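Local coordinates for protein beta-glucoside phosphorylase BglX (Unidentified, PDB 5VQE) that probably cleaves beta-glucosides by phosphorolysis, as a family GH3 glycoside phosphorylase, and holds a 2-fluoroglucose in its pocket, at residues A[191-203]-A[210-223]. Sequence-based numbering, arbitrary orientation.
Sequences TIKHFPGDGVDYR and SVNNLSADEWMDTY. With G2F (2-deoxy-2-fluoro-alpha-D-glucopyranose), chain B.
V200 and Y223 meet at the apolar centre of this contact, where V200 CG2 lies 3.6 Å from Y223 CE2 and also packs on L214 CG. With CG1 anti to the backbone N (chi1 178°), V200 directs its other methyl at the phenol ring. One helical turn before Y223, W219 turns its indole edge to F195 CE2, and its CZ2 also touches P196 CB at 4.1 Å, while the F195 and W219 side chains cross at about a right angle. G197, which has no side chain, lets the backbone run close against Y223, its CA 3.5 Å from Y223 CE1.

The loop illustrates how consecutive carbonyls can be fastened by side chains. W219 NE1 donates to P196 O at 2.7 Å, almost within the indole plane; N212 ND2 reaches G197 O and also sits over one face of the Y223 ring; Y223 OH donates to D198 O at 2.6 Å, from above the carbonyl plane.

At the polar edge D201 OD2 accepts from V211 N (2.8 Å) through its anti lone pair, while R203 grips the carboxylate side-on with NE and NH2, a pairing that probably stabilises its negative charge. Two waters join D198 to S210 OG.

Upstream, strand 191-195 of the TIM-barrel-type domain delivers K193 and H194 to the sugar; both hydrogen-bond to O3, H194 NE2 at 2.8 Å. D150 hydrogen-bonds both H194 ND1 and D198 N, and so ties the sugar-binding histidine to the loop that follows it. Helix 268-278 packs on F195 and P196, helix 246-252 on W219, and strand 237-244 on D198 and S210.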
# COMPACT_ATOMS: atom_id res chain seq x y z
N THR A 191 -8.72 -1.39 6.35
CA THR A 191 -7.98 -2.62 6.61
C THR A 191 -6.61 -2.24 7.15
O THR A 191 -5.79 -1.70 6.40
CB THR A 191 -7.80 -3.43 5.32
OG1 THR A 191 -9.05 -3.52 4.63
CG2 THR A 191 -7.26 -4.85 5.62
N ILE A 192 -6.33 -2.55 8.41
CA ILE A 192 -4.97 -2.37 8.90
C ILE A 192 -4.12 -3.57 8.50
O ILE A 192 -4.54 -4.72 8.66
CB ILE A 192 -4.96 -2.13 10.42
CG1 ILE A 192 -5.75 -3.21 11.18
CG2 ILE A 192 -5.48 -0.73 10.73
CD1 ILE A 192 -5.70 -3.04 12.72
N LYS A 193 -2.93 -3.29 7.96
CA LYS A 193 -2.02 -4.30 7.43
C LYS A 193 -0.60 -3.80 7.64
O LYS A 193 -0.39 -2.60 7.84
CB LYS A 193 -2.31 -4.58 5.94
CG LYS A 193 -2.02 -3.41 4.99
CD LYS A 193 -2.49 -3.74 3.57
CE LYS A 193 -1.98 -2.73 2.55
NZ LYS A 193 -2.57 -2.91 1.19
N HIS A 194 0.40 -4.69 7.61
CA HIS A 194 0.31 -6.13 7.37
C HIS A 194 0.63 -6.90 8.66
O HIS A 194 1.77 -6.89 9.11
CB HIS A 194 1.29 -6.56 6.28
CG HIS A 194 1.13 -5.82 4.98
ND1 HIS A 194 1.77 -4.63 4.71
CD2 HIS A 194 0.42 -6.13 3.86
CE1 HIS A 194 1.46 -4.22 3.49
NE2 HIS A 194 0.64 -5.12 2.95
N PHE A 195 -0.35 -7.54 9.25
CA PHE A 195 -0.15 -8.16 10.55
C PHE A 195 0.60 -9.48 10.40
O PHE A 195 0.31 -10.26 9.49
CB PHE A 195 -1.51 -8.38 11.21
CG PHE A 195 -1.47 -9.19 12.48
CD1 PHE A 195 -1.69 -10.55 12.45
CD2 PHE A 195 -1.26 -8.57 13.71
CE1 PHE A 195 -1.66 -11.29 13.62
CE2 PHE A 195 -1.23 -9.31 14.88
CZ PHE A 195 -1.43 -10.67 14.83
N PRO A 196 1.56 -9.79 11.29
CA PRO A 196 1.96 -9.15 12.55
C PRO A 196 2.97 -8.01 12.45
O PRO A 196 3.45 -7.56 13.49
CB PRO A 196 2.57 -10.33 13.32
CG PRO A 196 3.22 -11.12 12.28
CD PRO A 196 2.23 -11.09 11.13
N GLY A 197 3.31 -7.58 11.24
CA GLY A 197 4.06 -6.35 11.08
C GLY A 197 5.27 -6.45 10.18
O GLY A 197 6.28 -7.07 10.55
N ASP A 198 5.21 -5.83 9.01
CA ASP A 198 6.40 -5.76 8.19
C ASP A 198 7.30 -4.62 8.66
O ASP A 198 6.90 -3.74 9.43
CB ASP A 198 6.04 -5.59 6.71
CG ASP A 198 7.01 -6.31 5.79
OD1 ASP A 198 8.17 -6.53 6.21
OD2 ASP A 198 6.60 -6.69 4.67
N GLY A 199 8.55 -4.65 8.19
CA GLY A 199 9.50 -3.58 8.43
C GLY A 199 10.67 -3.94 9.31
O GLY A 199 11.59 -3.11 9.44
N VAL A 200 10.68 -5.11 9.95
CA VAL A 200 11.83 -5.55 10.74
C VAL A 200 12.84 -6.29 9.87
O VAL A 200 14.02 -5.96 9.85
CB VAL A 200 11.35 -6.43 11.92
CG1 VAL A 200 12.52 -6.95 12.72
CG2 VAL A 200 10.41 -5.65 12.82
N ASP A 201 12.35 -7.28 9.13
CA ASP A 201 13.13 -7.99 8.13
C ASP A 201 13.49 -7.04 6.99
O ASP A 201 12.98 -5.92 6.89
CB ASP A 201 12.31 -9.18 7.62
CG ASP A 201 13.17 -10.34 7.13
OD1 ASP A 201 14.36 -10.12 6.80
OD2 ASP A 201 12.62 -11.47 7.06
N TYR A 202 14.39 -7.51 6.11
CA TYR A 202 14.74 -6.78 4.89
C TYR A 202 14.27 -7.50 3.63
O TYR A 202 14.72 -7.18 2.53
CB TYR A 202 16.26 -6.55 4.81
CG TYR A 202 17.11 -7.79 4.89
CD1 TYR A 202 17.33 -8.43 6.10
CD2 TYR A 202 17.71 -8.33 3.75
CE1 TYR A 202 18.11 -9.57 6.18
CE2 TYR A 202 18.49 -9.47 3.82
CZ TYR A 202 18.69 -10.09 5.05
OH TYR A 202 19.47 -11.22 5.15
N ARG A 203 13.36 -8.46 3.78
CA ARG A 203 12.96 -9.32 2.68
C ARG A 203 11.45 -9.22 2.46
O ARG A 203 10.70 -8.78 3.33
CB ARG A 203 13.42 -10.76 2.95
CG ARG A 203 14.95 -10.86 3.03
CD ARG A 203 15.44 -12.17 3.61
NE ARG A 203 14.94 -12.40 4.96
CZ ARG A 203 15.03 -13.56 5.61
NH1 ARG A 203 15.61 -14.61 5.03
NH2 ARG A 203 14.52 -13.69 6.83
N SER A 210 8.73 -13.82 5.30
CA SER A 210 9.65 -12.94 6.01
C SER A 210 9.35 -12.99 7.51
O SER A 210 8.32 -13.51 7.95
CB SER A 210 9.57 -11.52 5.45
OG SER A 210 8.29 -10.95 5.65
N VAL A 211 10.29 -12.48 8.31
CA VAL A 211 10.32 -12.76 9.74
C VAL A 211 10.46 -11.46 10.52
O VAL A 211 11.44 -10.72 10.34
CB VAL A 211 11.45 -13.73 10.10
CG1 VAL A 211 11.39 -14.11 11.58
CG2 VAL A 211 11.36 -14.97 9.25
N ASN A 212 9.49 -11.18 11.39
CA ASN A 212 9.57 -10.14 12.40
C ASN A 212 10.21 -10.78 13.63
O ASN A 212 9.57 -11.56 14.35
CB ASN A 212 8.18 -9.58 12.68
CG ASN A 212 8.18 -8.43 13.67
OD1 ASN A 212 8.91 -8.43 14.65
ND2 ASN A 212 7.33 -7.43 13.41
N ASN A 213 11.50 -10.51 13.86
CA ASN A 213 12.28 -11.24 14.85
C ASN A 213 12.52 -10.44 16.12
O ASN A 213 13.41 -10.78 16.91
CB ASN A 213 13.61 -11.69 14.24
CG ASN A 213 14.55 -10.54 13.95
OD1 ASN A 213 14.12 -9.45 13.55
ND2 ASN A 213 15.84 -10.76 14.14
N LEU A 214 11.75 -9.38 16.34
CA LEU A 214 11.78 -8.69 17.62
C LEU A 214 11.47 -9.68 18.74
O LEU A 214 10.79 -10.69 18.54
CB LEU A 214 10.79 -7.53 17.63
CG LEU A 214 11.01 -6.40 16.61
CD1 LEU A 214 9.90 -5.36 16.73
CD2 LEU A 214 12.37 -5.74 16.80
N SER A 215 11.99 -9.39 19.93
CA SER A 215 11.54 -10.11 21.11
C SER A 215 10.04 -9.88 21.29
O SER A 215 9.46 -8.94 20.75
CB SER A 215 12.30 -9.64 22.34
OG SER A 215 11.89 -8.34 22.72
N ALA A 216 9.41 -10.78 22.05
CA ALA A 216 7.99 -10.60 22.33
C ALA A 216 7.72 -9.24 22.96
O ALA A 216 6.79 -8.54 22.55
CB ALA A 216 7.48 -11.72 23.23
N ASP A 217 8.55 -8.85 23.93
CA ASP A 217 8.38 -7.55 24.59
C ASP A 217 8.61 -6.40 23.61
O ASP A 217 7.84 -5.43 23.60
CB ASP A 217 9.33 -7.42 25.78
CG ASP A 217 8.85 -8.17 27.01
OD1 ASP A 217 7.68 -8.62 27.04
OD2 ASP A 217 9.64 -8.32 27.97
N GLU A 218 9.68 -6.48 22.82
CA GLU A 218 9.93 -5.43 21.83
C GLU A 218 8.76 -5.31 20.86
O GLU A 218 8.34 -4.19 20.53
CB GLU A 218 11.21 -5.72 21.05
CG GLU A 218 12.50 -5.56 21.85
CD GLU A 218 13.72 -6.12 21.12
OE1 GLU A 218 13.56 -6.96 20.20
OE2 GLU A 218 14.85 -5.72 21.47
N TRP A 219 8.24 -6.44 20.37
CA TRP A 219 7.11 -6.40 19.44
C TRP A 219 5.90 -5.79 20.12
O TRP A 219 5.25 -4.88 19.57
CB TRP A 219 6.79 -7.81 18.94
CG TRP A 219 5.69 -7.83 17.90
CD1 TRP A 219 5.85 -7.73 16.55
CD2 TRP A 219 4.28 -7.95 18.13
NE1 TRP A 219 4.63 -7.77 15.92
CE2 TRP A 219 3.65 -7.92 16.87
CE3 TRP A 219 3.48 -8.08 19.27
CZ2 TRP A 219 2.26 -8.00 16.71
CZ3 TRP A 219 2.11 -8.17 19.12
CH2 TRP A 219 1.51 -8.13 17.85
N MET A 220 5.60 -6.24 21.33
CA MET A 220 4.44 -5.73 22.05
C MET A 220 4.52 -4.21 22.20
O MET A 220 3.51 -3.51 22.07
CB MET A 220 4.33 -6.42 23.41
CG MET A 220 2.95 -6.36 24.03
SD MET A 220 1.67 -7.06 22.96
CE MET A 220 2.12 -8.78 22.87
N ASP A 221 5.72 -3.68 22.47
CA ASP A 221 5.90 -2.25 22.72
C ASP A 221 5.85 -1.40 21.46
O ASP A 221 5.73 -0.18 21.57
CB ASP A 221 7.23 -1.98 23.42
CG ASP A 221 7.37 -2.69 24.76
OD1 ASP A 221 6.34 -2.95 25.43
OD2 ASP A 221 8.52 -2.98 25.15
N THR A 222 5.97 -2.00 20.28
CA THR A 222 5.96 -1.24 19.03
C THR A 222 4.77 -1.66 18.16
O THR A 222 3.75 -0.96 18.14
CB THR A 222 7.30 -1.43 18.31
OG1 THR A 222 7.54 -2.82 18.04
CG2 THR A 222 8.44 -0.90 19.18
N TYR A 223 4.88 -2.78 17.45
CA TYR A 223 3.76 -3.22 16.61
C TYR A 223 2.50 -3.44 17.43
O TYR A 223 1.41 -3.00 17.04
CB TYR A 223 4.14 -4.50 15.86
CG TYR A 223 5.14 -4.24 14.77
CD1 TYR A 223 4.72 -3.88 13.49
CD2 TYR A 223 6.50 -4.30 15.01
CE1 TYR A 223 5.64 -3.62 12.49
CE2 TYR A 223 7.42 -4.03 14.01
CZ TYR A 223 6.98 -3.69 12.76
OH TYR A 223 7.90 -3.43 11.76
C1 G2F B . -1.03 -8.80 -0.35
C2 G2F B . -0.29 -7.46 -0.04
C3 G2F B . -1.34 -6.43 0.48
C4 G2F B . -2.48 -6.31 -0.58
C5 G2F B . -3.09 -7.73 -0.80
C6 G2F B . -4.21 -7.69 -1.92
O3 G2F B . -0.71 -5.18 0.53
O4 G2F B . -3.49 -5.51 -0.01
O5 G2F B . -2.07 -8.59 -1.28
O6 G2F B . -3.67 -7.08 -3.06
F2 G2F B . 0.64 -7.66 0.92
O HOH W 1 8.87 -8.79 7.40
O HOH W 2 7.90 -8.96 3.90
O HOH W 3 15.41 -8.27 11.05